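Local coordinates for protein S-adenosylmethionine tRNA ribosyltransferase (Rhodococcus sp., PDB 2NS0) that is of unknown function, with a small fold of three helices and an antiparallel sheet, consistent with the helix-turn-helix class, at residues L15-A20 with I79-T84; V61-A66 with G75-R80. All coordinates share one frame; numbering follows the deposited sequence. Where two conformers were deposited one is given.

Interaction 1. Residues L15-A20 with I79-T84; sequences LLDARA and IRWTRT. With GOL (glycerol), chain C.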
loop_
_atom_site.group_PDB
_atom_site.type_symbol
_atom_site.label_atom_id
_atom_site.label_comp_id
_atom_site.label_asym_id
_atom_site.label_seq_id
_atom_site.Cartn_x
_atom_site.Cartn_y
_atom_site.Cartn_z
ATOM N N LEU A 15 -2.559 -8.764 0.627
ATOM C CA LEU A 15 -3.534 -8.229 1.590
ATOM C C LEU A 15 -4.787 -7.725 0.869
ATOM O O LEU A 15 -5.879 -8.017 1.296
ATOM C CB LEU A 15 -2.948 -7.127 2.459
ATOM C CG LEU A 15 -1.818 -7.538 3.420
ATOM C CD1 LEU A 15 -1.194 -6.337 4.076
ATOM C CD2 LEU A 15 -2.297 -8.518 4.446
ATOM N N LEU A 16 -4.628 -6.997 -0.234
ATOM C CA LEU A 16 -5.790 -6.490 -0.986
ATOM C C LEU A 16 -6.599 -7.638 -1.512
ATOM O O LEU A 16 -7.850 -7.610 -1.433
ATOM C CB LEU A 16 -5.380 -5.559 -2.133
ATOM C CG LEU A 16 -4.954 -4.160 -1.702
ATOM C CD1 LEU A 16 -4.563 -3.341 -2.875
ATOM C CD2 LEU A 16 -6.078 -3.439 -0.997
ATOM N N ASP A 17 -5.893 -8.624 -2.072
ATOM C CA ASP A 17 -6.529 -9.806 -2.652
ATOM C C ASP A 17 -7.422 -10.497 -1.619
ATOM O O ASP A 17 -8.455 -11.024 -1.991
ATOM C CB ASP A 17 -5.532 -10.806 -3.263
ATOM C CG ASP A 17 -6.199 -11.792 -4.168
ATOM O OD1 ASP A 17 -6.376 -11.485 -5.371
ATOM O OD2 ASP A 17 -6.595 -12.885 -3.700
ATOM N N ALA A 18 -7.060 -10.492 -0.341
ATOM C CA ALA A 18 -7.859 -11.203 0.665
ATOM C C ALA A 18 -9.126 -10.427 1.095
ATOM O O ALA A 18 -10.006 -10.967 1.755
ATOM C CB ALA A 18 -6.999 -11.529 1.893
ATOM N N ARG A 19 -9.232 -9.158 0.711
ATOM C CA ARG A 19 -10.316 -8.292 1.165
ATOM C C ARG A 19 -11.411 -8.164 0.108
ATOM O O ARG A 19 -11.177 -8.492 -1.073
ATOM C CB ARG A 19 -9.746 -6.930 1.536
ATOM C CG ARG A 19 -8.947 -6.984 2.818
ATOM C CD ARG A 19 -8.927 -5.637 3.521
ATOM N NE ARG A 19 -8.036 -5.659 4.686
ATOM C CZ ARG A 19 -7.960 -4.693 5.592
ATOM N NH1 ARG A 19 -8.750 -3.619 5.488
ATOM N NH2 ARG A 19 -7.110 -4.813 6.604
ATOM N N ALA A 20 -12.592 -7.699 0.523
ATOM C CA ALA A 20 -13.739 -7.454 -0.356
ATOM C C ALA A 20 -13.427 -6.404 -1.416
ATOM O O ALA A 20 -12.544 -5.538 -1.205
ATOM C CB ALA A 20 -14.928 -6.941 0.479
ATOM N N ILE A 79 -5.116 2.188 0.657
ATOM C CA ILE A 79 -4.706 1.532 -0.616
ATOM C C ILE A 79 -5.787 0.572 -1.078
ATOM O O ILE A 79 -6.227 -0.248 -0.292
ATOM C CB ILE A 79 -3.352 0.748 -0.470
ATOM C CG1 ILE A 79 -2.268 1.639 0.168
ATOM C CG2 ILE A 79 -2.889 0.176 -1.799
ATOM C CD1 ILE A 79 -1.035 0.819 0.776
ATOM N N ARG A 80 -6.217 0.689 -2.338
ATOM C CA ARG A 80 -7.310 -0.116 -2.903
ATOM C C ARG A 80 -6.929 -0.593 -4.311
ATOM O O ARG A 80 -6.125 0.053 -5.017
ATOM C CB ARG A 80 -8.634 0.712 -2.983
ATOM C CG ARG A 80 -8.612 1.820 -4.055
ATOM C CD ARG A 80 -9.655 2.882 -3.777
ATOM N NE ARG A 80 -9.850 3.761 -4.933
ATOM C CZ ARG A 80 -10.697 4.789 -4.997
ATOM N NH1 ARG A 80 -11.493 5.152 -3.958
ATOM N NH2 ARG A 80 -10.753 5.450 -6.138
ATOM N N TRP A 81 -7.482 -1.729 -4.718
ATOM C CA TRP A 81 -7.447 -2.128 -6.128
ATOM C C TRP A 81 -8.091 -1.022 -6.960
ATOM O O TRP A 81 -9.125 -0.452 -6.581
ATOM C CB TRP A 81 -8.274 -3.393 -6.310
ATOM C CG TRP A 81 -7.689 -4.679 -5.761
ATOM C CD1 TRP A 81 -8.337 -5.605 -4.983
ATOM C CD2 TRP A 81 -6.354 -5.184 -5.965
ATOM N NE1 TRP A 81 -7.508 -6.649 -4.717
ATOM C CE2 TRP A 81 -6.278 -6.418 -5.297
ATOM C CE3 TRP A 81 -5.227 -4.715 -6.677
ATOM C CZ2 TRP A 81 -5.106 -7.225 -5.308
ATOM C CZ3 TRP A 81 -4.069 -5.490 -6.685
ATOM C CH2 TRP A 81 -4.014 -6.742 -5.996
ATOM N N THR A 82 -7.496 -0.702 -8.098
ATOM C CA THR A 82 -8.190 0.081 -9.114
ATOM C C THR A 82 -9.425 -0.709 -9.592
ATOM O O THR A 82 -9.361 -1.938 -9.814
ATOM C CB THR A 82 -7.261 0.347 -10.298
ATOM O OG1 THR A 82 -6.087 0.984 -9.811
ATOM C CG2 THR A 82 -7.885 1.268 -11.336
ATOM N N ARG A 83 -10.554 -0.017 -9.734
ATOM C CA ARG A 83 -11.761 -0.669 -10.251
ATOM C C ARG A 83 -12.399 0.013 -11.463
ATOM O O ARG A 83 -13.574 -0.191 -11.757
ATOM C CB ARG A 83 -12.790 -0.882 -9.125
ATOM C CG ARG A 83 -12.392 -2.022 -8.151
ATOM C CD ARG A 83 -13.589 -2.441 -7.284
ATOM N NE ARG A 83 -14.679 -2.971 -8.088
ATOM C CZ ARG A 83 -14.759 -4.244 -8.465
ATOM N NH1 ARG A 83 -13.800 -5.110 -8.107
ATOM N NH2 ARG A 83 -15.781 -4.654 -9.223
ATOM N N THR A 84 -11.598 0.799 -12.190
ATOM C CA THR A 84 -12.065 1.509 -13.360
ATOM C C THR A 84 -12.578 0.481 -14.382
ATOM O O THR A 84 -11.966 -0.578 -14.607
ATOM C CB THR A 84 -10.938 2.433 -13.987
ATOM O OG1 THR A 84 -10.103 2.977 -12.951
ATOM C CG2 THR A 84 -11.563 3.594 -14.862
HETATM C C1 GOL C . -10.408 -9.377 -3.108
HETATM O O1 GOL C . -9.698 -8.398 -3.869
HETATM C C2 GOL C . -10.049 -10.828 -3.435
HETATM O O2 GOL C . -9.744 -11.173 -4.792
HETATM C C3 GOL C . -10.713 -11.942 -2.597
HETATM O O3 GOL C . -11.603 -11.549 -1.571
#
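Leu-16, in the last turn of helix 5-18, packs on Trp-81 at the end of strand 78-81, joining the first helix of this winged-helix-like fold to an outer strand of its sheet. Leu-16 CB lies over one face of the indole in a CH-pi contact, 3.7 Å from the centroid of the five-membered ring and 3.4 Å from Trp-81 CE2. CG of Leu-16 stands anti to its own carbonyl carbon (chi1 -76°). The methyls beyond it meet the strand backbone: Leu-16 CD2 comes 3.3 Å from Ile-79 O, while Leu-16 CD1 lies 3.9 Å from Arg-80 C and also touches Ile-79 CG2 at 4.0 Å. Beside it, Asp-17 brings CB to 4.1 Å from Trp-81 CZ2.

Around this shell, Ile-25 and Val-59 also touch Leu-16, and Ile-12 of the same helix touches Ile-79. A glycerol, probably from the crystallisation liquor, sits by the helix end; parts of its model lie too close to the protein, which makes its exact pose doubtful. As modelled, its O1 is near the indole edge, 2.9 Å from Trp-81 NE1 in a weak, bent hydrogen bond.

Interaction 2. Residues V61-A66 with G75-R80; sequences VTQKGA and GPIRIR
Thr-62 and Arg-78 face each other as an antiparallel hydrogen-bonded pair, in a pairing of strands 59-63 and 78-81 whose connecting segment probably corresponds to the wing of a winged-helix fold. Two bonds tie them: Thr-62 N to Arg-78 O at 2.9 Å, with the donor tilted 24° from the carbonyl plane, and Arg-78 N to Thr-62 O at 2.8 Å, nearly straight at 169° and in the carbonyl plane. The next pair, Val-61 with Ile-79, is non-hydrogen-bonded, and there Val-61 CA makes a CA-H...O contact with Arg-78 O. At the far end, a type I' turn from Gln-63 to Ala-66 sends the chain back into strand 66-67.

Apolar contact is made on the face that carries Val-61 and Ile-79. Val-61 CG1 reaches Ile-77 CD1 at 3.7 Å, the two side chains crossing obliquely, with Ala-50 and Pro-70 also packed on Val-61.

Polar side chains occupy the other face. Thr-62 OG1 sits between its backbone N and carbonyl carbon (chi1 68°), 3.4 Å from Arg-78 CB. Thr-62 CG2 stands 3.4 Å above the plane of the Arg-80 guanidinium, displaced toward its rim and closest to NH1. One water joins Thr-62 OG1 to Arg-80 NH1; a second joins that NH1 to Gly-65 O, 2.6 Å from the water. Arg-78 NE is hydrogen-bonded to Ser-24 OG. The contact thus divides its chemistry: hydrocarbon packs on the helical side, while the Arg-80 guanidinium is met by the Glu-60 carboxylate, in a salt bridge through NH2 that probably offsets its charge, and by two waters.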
loop_
_atom_site.group_PDB
_atom_site.type_symbol
_atom_site.label_atom_id
_atom_site.label_comp_id
_atom_site.label_asym_id
_atom_site.label_seq_id
_atom_site.Cartn_x
_atom_site.Cartn_y
_atom_site.Cartn_z
ATOM N N VAL A 61 -4.227 4.957 -4.469
ATOM C CA VAL A 61 -4.023 5.372 -3.097
ATOM C C VAL A 61 -4.957 6.572 -2.912
ATOM O O VAL A 61 -5.049 7.441 -3.816
ATOM C CB VAL A 61 -2.537 5.814 -2.866
ATOM C CG1 VAL A 61 -2.365 6.437 -1.469
ATOM C CG2 VAL A 61 -1.527 4.658 -3.147
ATOM N N THR A 62 -5.661 6.610 -1.776
ATOM C CA THR A 62 -6.579 7.701 -1.466
ATOM C C THR A 62 -6.275 8.309 -0.108
ATOM O O THR A 62 -5.721 7.669 0.778
ATOM C CB THR A 62 -8.093 7.284 -1.506
ATOM O OG1 THR A 62 -8.375 6.387 -0.432
ATOM C CG2 THR A 62 -8.482 6.613 -2.871
ATOM N N GLN A 63 -6.637 9.572 0.030
ATOM C CA GLN A 63 -6.565 10.277 1.292
ATOM C C GLN A 63 -7.785 11.180 1.363
ATOM O O GLN A 63 -8.048 11.969 0.465
ATOM C CB GLN A 63 -5.295 11.102 1.371
ATOM C CG GLN A 63 -5.113 11.620 2.757
ATOM C CD GLN A 63 -3.823 12.350 2.910
ATOM O OE1 GLN A 63 -2.931 11.873 3.601
ATOM N NE2 GLN A 63 -3.709 13.511 2.287
ATOM N N LYS A 64 -8.539 11.035 2.438
ATOM C CA LYS A 64 -9.796 11.711 2.581
ATOM C C LYS A 64 -10.716 11.571 1.366
ATOM O O LYS A 64 -11.407 12.524 0.982
ATOM C CB LYS A 64 -9.537 13.184 2.943
ATOM C CG LYS A 64 -8.718 13.258 4.214
ATOM C CD LYS A 64 -8.337 14.595 4.544
ATOM C CE LYS A 64 -7.384 14.503 5.667
ATOM N NZ LYS A 64 -7.025 15.841 6.041
ATOM N N GLY A 65 -10.749 10.369 0.804
ATOM C CA GLY A 65 -11.606 10.066 -0.338
ATOM C C GLY A 65 -11.050 10.398 -1.744
ATOM O O GLY A 65 -11.588 9.903 -2.776
ATOM N N ALA A 66 -10.007 11.225 -1.800
ATOM C CA ALA A 66 -9.410 11.682 -3.044
ATOM C C ALA A 66 -8.221 10.809 -3.464
ATOM O O ALA A 66 -7.420 10.421 -2.617
ATOM C CB ALA A 66 -8.968 13.153 -2.896
ATOM N N GLY A 75 0.507 12.071 6.051
ATOM C CA GLY A 75 -0.368 11.371 6.958
ATOM C C GLY A 75 -1.130 10.220 6.342
ATOM O O GLY A 75 -0.831 9.812 5.225
ATOM N N PRO A 76 -2.085 9.651 7.108
ATOM C CA PRO A 76 -2.777 8.411 6.789
ATOM C C PRO A 76 -3.430 8.369 5.409
ATOM O O PRO A 76 -4.107 9.314 4.991
ATOM C CB PRO A 76 -3.828 8.285 7.911
ATOM C CG PRO A 76 -3.234 9.003 9.068
ATOM C CD PRO A 76 -2.502 10.172 8.433
ATOM N N ILE A 77 -3.213 7.259 4.721
ATOM C CA ILE A 77 -3.725 7.067 3.400
ATOM C C ILE A 77 -4.341 5.662 3.333
ATOM O O ILE A 77 -4.098 4.825 4.214
ATOM C CB ILE A 77 -2.609 7.198 2.323
ATOM C CG1 ILE A 77 -1.462 6.164 2.614
ATOM C CG2 ILE A 77 -2.143 8.702 2.200
ATOM C CD1 ILE A 77 -0.344 5.978 1.562
ATOM N N ARG A 78 -5.133 5.419 2.293
ATOM C CA ARG A 78 -5.745 4.097 2.057
ATOM C C ARG A 78 -5.216 3.519 0.754
ATOM O O ARG A 78 -4.897 4.273 -0.156
ATOM C CB ARG A 78 -7.271 4.228 1.948
ATOM C CG ARG A 78 -7.980 4.800 3.181
ATOM C CD ARG A 78 -7.618 4.028 4.461
ATOM N NE ARG A 78 -8.007 2.604 4.441
ATOM C CZ ARG A 78 -7.797 1.790 5.476
ATOM N NH1 ARG A 78 -7.217 2.253 6.569
ATOM N NH2 ARG A 78 -8.160 0.520 5.444
ATOM N N ILE A 79 -5.116 2.188 0.657
ATOM C CA ILE A 79 -4.706 1.532 -0.616
ATOM C C ILE A 79 -5.787 0.572 -1.078
ATOM O O ILE A 79 -6.227 -0.248 -0.292
ATOM C CB ILE A 79 -3.352 0.748 -0.470
ATOM C CG1 ILE A 79 -2.268 1.639 0.168
ATOM C CG2 ILE A 79 -2.889 0.176 -1.799
ATOM C CD1 ILE A 79 -1.035 0.819 0.776
ATOM N N ARG A 80 -6.217 0.689 -2.338
ATOM C CA ARG A 80 -7.310 -0.116 -2.903
ATOM C C ARG A 80 -6.929 -0.593 -4.311
ATOM O O ARG A 80 -6.125 0.053 -5.017
ATOM C CB ARG A 80 -8.634 0.712 -2.983
ATOM C CG ARG A 80 -8.612 1.820 -4.055
ATOM C CD ARG A 80 -9.655 2.882 -3.777
ATOM N NE ARG A 80 -9.850 3.761 -4.933
ATOM C CZ ARG A 80 -10.697 4.789 -4.997
ATOM N NH1 ARG A 80 -11.493 5.152 -3.958
ATOM N NH2 ARG A 80 -10.753 5.450 -6.138
HETATM O O HOH W 1 -10.669 4.909 -0.841
HETATM O O HOH W 2 -12.706 7.583 -2.880
#

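Interactions 1 and 2 follow one another along strand 78-81 and share Ile-79 and Arg-80; their centres lie about 13 Å apart. In interaction 2 the strand is paired edge to edge with strand 59-63 by backbone bonds, whereas in interaction 1 side-chain packing sets it against the end of helix 5-18. Ile-79 links the two, its backbone bonded to Ile-25 and its side chain touching Ile-12 and Leu-16 of helix 5-18 and Ala-50 of helix 43-55. The glycerol, probably from crystallisation, sits at interaction 1, and its pose says nothing of a natural ligand.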